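Local coordinates for protein DNA-dependent metalloprotease WSS1 homolog 2 (Schizosaccharomyces pombe, PDB 5JIG) that probably cleaves DNA-bound proteins as a DNA-dependent zinc metalloprotease, taking part in the repair of DNA-protein crosslinks, at residues 31-36 with 94-99. Numbering follows the deposited sequence.
Sequences TGIKKI and TLIHEL. With NI (nickel (II) ion), chain B.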
loop_
_atom_site.group_PDB
_atom_site.type_symbol
_atom_site.label_atom_id
_atom_site.label_comp_id
_atom_site.label_asym_id
_atom_site.label_seq_id
_atom_site.Cartn_x
_atom_site.Cartn_y
_atom_site.Cartn_z
ATOM N N THR A 31 6.384 7.505 -6.328
ATOM C CA THR A 31 7.602 8.046 -5.795
ATOM C C THR A 31 7.576 8.304 -4.285
ATOM O O THR A 31 8.602 8.225 -3.616
ATOM C CB THR A 31 8.018 9.282 -6.589
ATOM O OG1 THR A 31 6.934 10.185 -6.594
ATOM C CG2 THR A 31 8.386 8.970 -7.987
ATOM N N GLY A 32 6.406 8.637 -3.776
ATOM C CA GLY A 32 6.235 8.827 -2.349
ATOM C C GLY A 32 6.286 7.534 -1.567
ATOM O O GLY A 32 6.910 7.455 -0.509
ATOM N N ILE A 33 5.642 6.498 -2.070
ATOM C CA ILE A 33 5.740 5.171 -1.463
ATOM C C ILE A 33 7.172 4.662 -1.479
ATOM O O ILE A 33 7.684 4.153 -0.490
ATOM C CB ILE A 33 4.762 4.187 -2.160
ATOM C CG1 ILE A 33 3.303 4.577 -1.980
ATOM C CG2 ILE A 33 5.015 2.747 -1.717
ATOM C CD1 ILE A 33 2.809 4.608 -0.535
ATOM N N LYS A 34 7.861 4.840 -2.606
ATOM C CA LYS A 34 9.275 4.423 -2.681
ATOM C C LYS A 34 10.105 5.192 -1.670
ATOM O O LYS A 34 10.982 4.593 -1.018
ATOM C CB LYS A 34 9.791 4.590 -4.098
ATOM C CG LYS A 34 9.259 3.672 -5.116
ATOM C CD LYS A 34 9.759 3.940 -6.510
ATOM C CE LYS A 34 10.960 3.191 -6.778
ATOM N NZ LYS A 34 10.960 2.807 -8.259
ATOM N N LYS A 35 9.851 6.501 -1.513
ATOM C CA LYS A 35 10.617 7.291 -0.567
ATOM C C LYS A 35 10.508 6.770 0.831
ATOM O O LYS A 35 11.506 6.660 1.522
ATOM C CB LYS A 35 10.134 8.774 -0.649
ATOM C CG LYS A 35 10.935 9.740 0.142
ATOM C CD LYS A 35 12.129 10.185 -0.607
ATOM C CE LYS A 35 12.870 11.301 0.116
ATOM N NZ LYS A 35 14.303 11.104 0.166
ATOM N N ILE A 36 9.277 6.451 1.277
ATOM C CA ILE A 36 9.135 5.970 2.620
ATOM C C ILE A 36 9.654 4.535 2.797
ATOM O O ILE A 36 10.168 4.203 3.883
ATOM C CB ILE A 36 7.718 6.145 3.188
ATOM C CG1 ILE A 36 6.672 5.389 2.403
ATOM C CG2 ILE A 36 7.422 7.624 3.304
ATOM C CD1 ILE A 36 5.288 5.398 3.035
ATOM N N THR A 94 -4.384 4.316 2.601
ATOM C CA THR A 94 -4.541 3.004 3.207
ATOM C C THR A 94 -3.235 2.202 3.149
ATOM O O THR A 94 -2.846 1.570 4.127
ATOM C CB THR A 94 -5.698 2.231 2.599
ATOM O OG1 THR A 94 -6.908 2.938 2.852
ATOM C CG2 THR A 94 -5.787 0.804 3.099
ATOM N N LEU A 95 -2.523 2.273 2.045
ATOM C CA LEU A 95 -1.221 1.585 1.956
ATOM C C LEU A 95 -0.252 2.120 2.991
ATOM O O LEU A 95 0.481 1.360 3.630
ATOM C CB LEU A 95 -0.660 1.671 0.548
ATOM C CG LEU A 95 0.719 1.015 0.349
ATOM C CD1 LEU A 95 0.762 -0.433 0.811
ATOM C CD2 LEU A 95 1.131 1.140 -1.110
ATOM N N ILE A 96 -0.205 3.454 3.176
ATOM C CA ILE A 96 0.665 4.021 4.209
ATOM C C ILE A 96 0.260 3.541 5.590
ATOM O O ILE A 96 1.131 3.243 6.410
ATOM C CB ILE A 96 0.729 5.563 4.063
ATOM C CG1 ILE A 96 1.325 5.929 2.705
ATOM C CG2 ILE A 96 1.479 6.157 5.217
ATOM C CD1 ILE A 96 1.350 7.399 2.372
ATOM N N HIS A 97 -1.045 3.451 5.856
ATOM C CA HIS A 97 -1.528 2.883 7.093
ATOM C C HIS A 97 -0.978 1.459 7.260
ATOM O O HIS A 97 -0.419 1.117 8.327
ATOM C CB HIS A 97 -3.069 2.906 7.076
ATOM C CG HIS A 97 -3.691 2.246 8.250
ATOM N ND1 HIS A 97 -4.515 2.922 9.125
ATOM C CD2 HIS A 97 -3.669 0.972 8.710
ATOM C CE1 HIS A 97 -4.951 2.060 10.032
ATOM N NE2 HIS A 97 -4.447 0.868 9.834
ATOM N N GLU A 98 -1.136 0.618 6.245
ATOM C CA GLU A 98 -0.640 -0.743 6.363
ATOM C C GLU A 98 0.877 -0.791 6.556
ATOM O O GLU A 98 1.355 -1.602 7.371
ATOM C CB GLU A 98 -1.065 -1.631 5.210
ATOM C CG GLU A 98 -2.564 -1.659 4.900
ATOM C CD GLU A 98 -3.481 -1.791 5.993
ATOM O OE1 GLU A 98 -3.094 -2.294 7.060
ATOM O OE2 GLU A 98 -4.660 -1.393 5.760
ATOM N N LEU A 99 1.623 0.028 5.875
ATOM C CA LEU A 99 3.069 0.055 6.086
ATOM C C LEU A 99 3.427 0.435 7.519
ATOM O O LEU A 99 4.400 -0.073 8.075
ATOM C CB LEU A 99 3.728 1.009 5.105
ATOM C CG LEU A 99 3.788 0.505 3.652
ATOM C CD1 LEU A 99 4.194 1.636 2.740
ATOM C CD2 LEU A 99 4.768 -0.660 3.491
HETATM NI NI NI B . -4.830 -0.898 10.842
HETATM O O HOH W 1 -5.431 -2.800 11.604
HETATM O O HOH W 2 -6.896 -0.784 10.177
#
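Ile33 pushes its CD1 methyl between two side chains of the facing helix, overlapping Ile96 and Leu95 at once. CD1 of Ile33 lies 3.8 Å from CG1 of Ile96 and 3.9 Å from CD2 of Leu95, and in both pairs the side chains run obliquely to each other. The Ile33 CA-CB bond does not aim at segment 94-99; what reaches across is CD1, set by a chi2 of -61°. One turn on, Ile36 does point its CB at the partner. Its CG1 sits between the backbone N and the carbonyl carbon, and the extended chi2 of 173° then carries CD1 forward. That methyl comes to 3.9 Å from CD1 of Leu99 and 4.0 Å from CG1 of Ile96; the Ile36 and Ile96 side chains cross at about a right angle. CG1 of Ile96 is thus touched by the terminal methyls of both isoleucines. The two helical segments run nearly parallel, at 10°, with axes 11.5 Å apart; apolar side chains bridge the space between them, and no hydrogen bond crosses it.

Segment 94-99 belongs to the helix of the HExxH motif, the zincin hallmark carried by this WLM protease domain. The buried face of that helix packs on helix 31-40, while His97 leaves from another side and binds the nickel ion through NE2 at 2.1 Å. His101 and His107 also bind the nickel, which here occupies the catalytic zinc site, and two waters join them. Glu98, the predicted active-site residue, packs on Ile73 of strand 72-76. Around the contact the core continues: Phe6 touches both Ile33 and Leu95, Ile73 also packs on Leu95 and Leu99, and Leu118 of helix 109-122 meets Ile96.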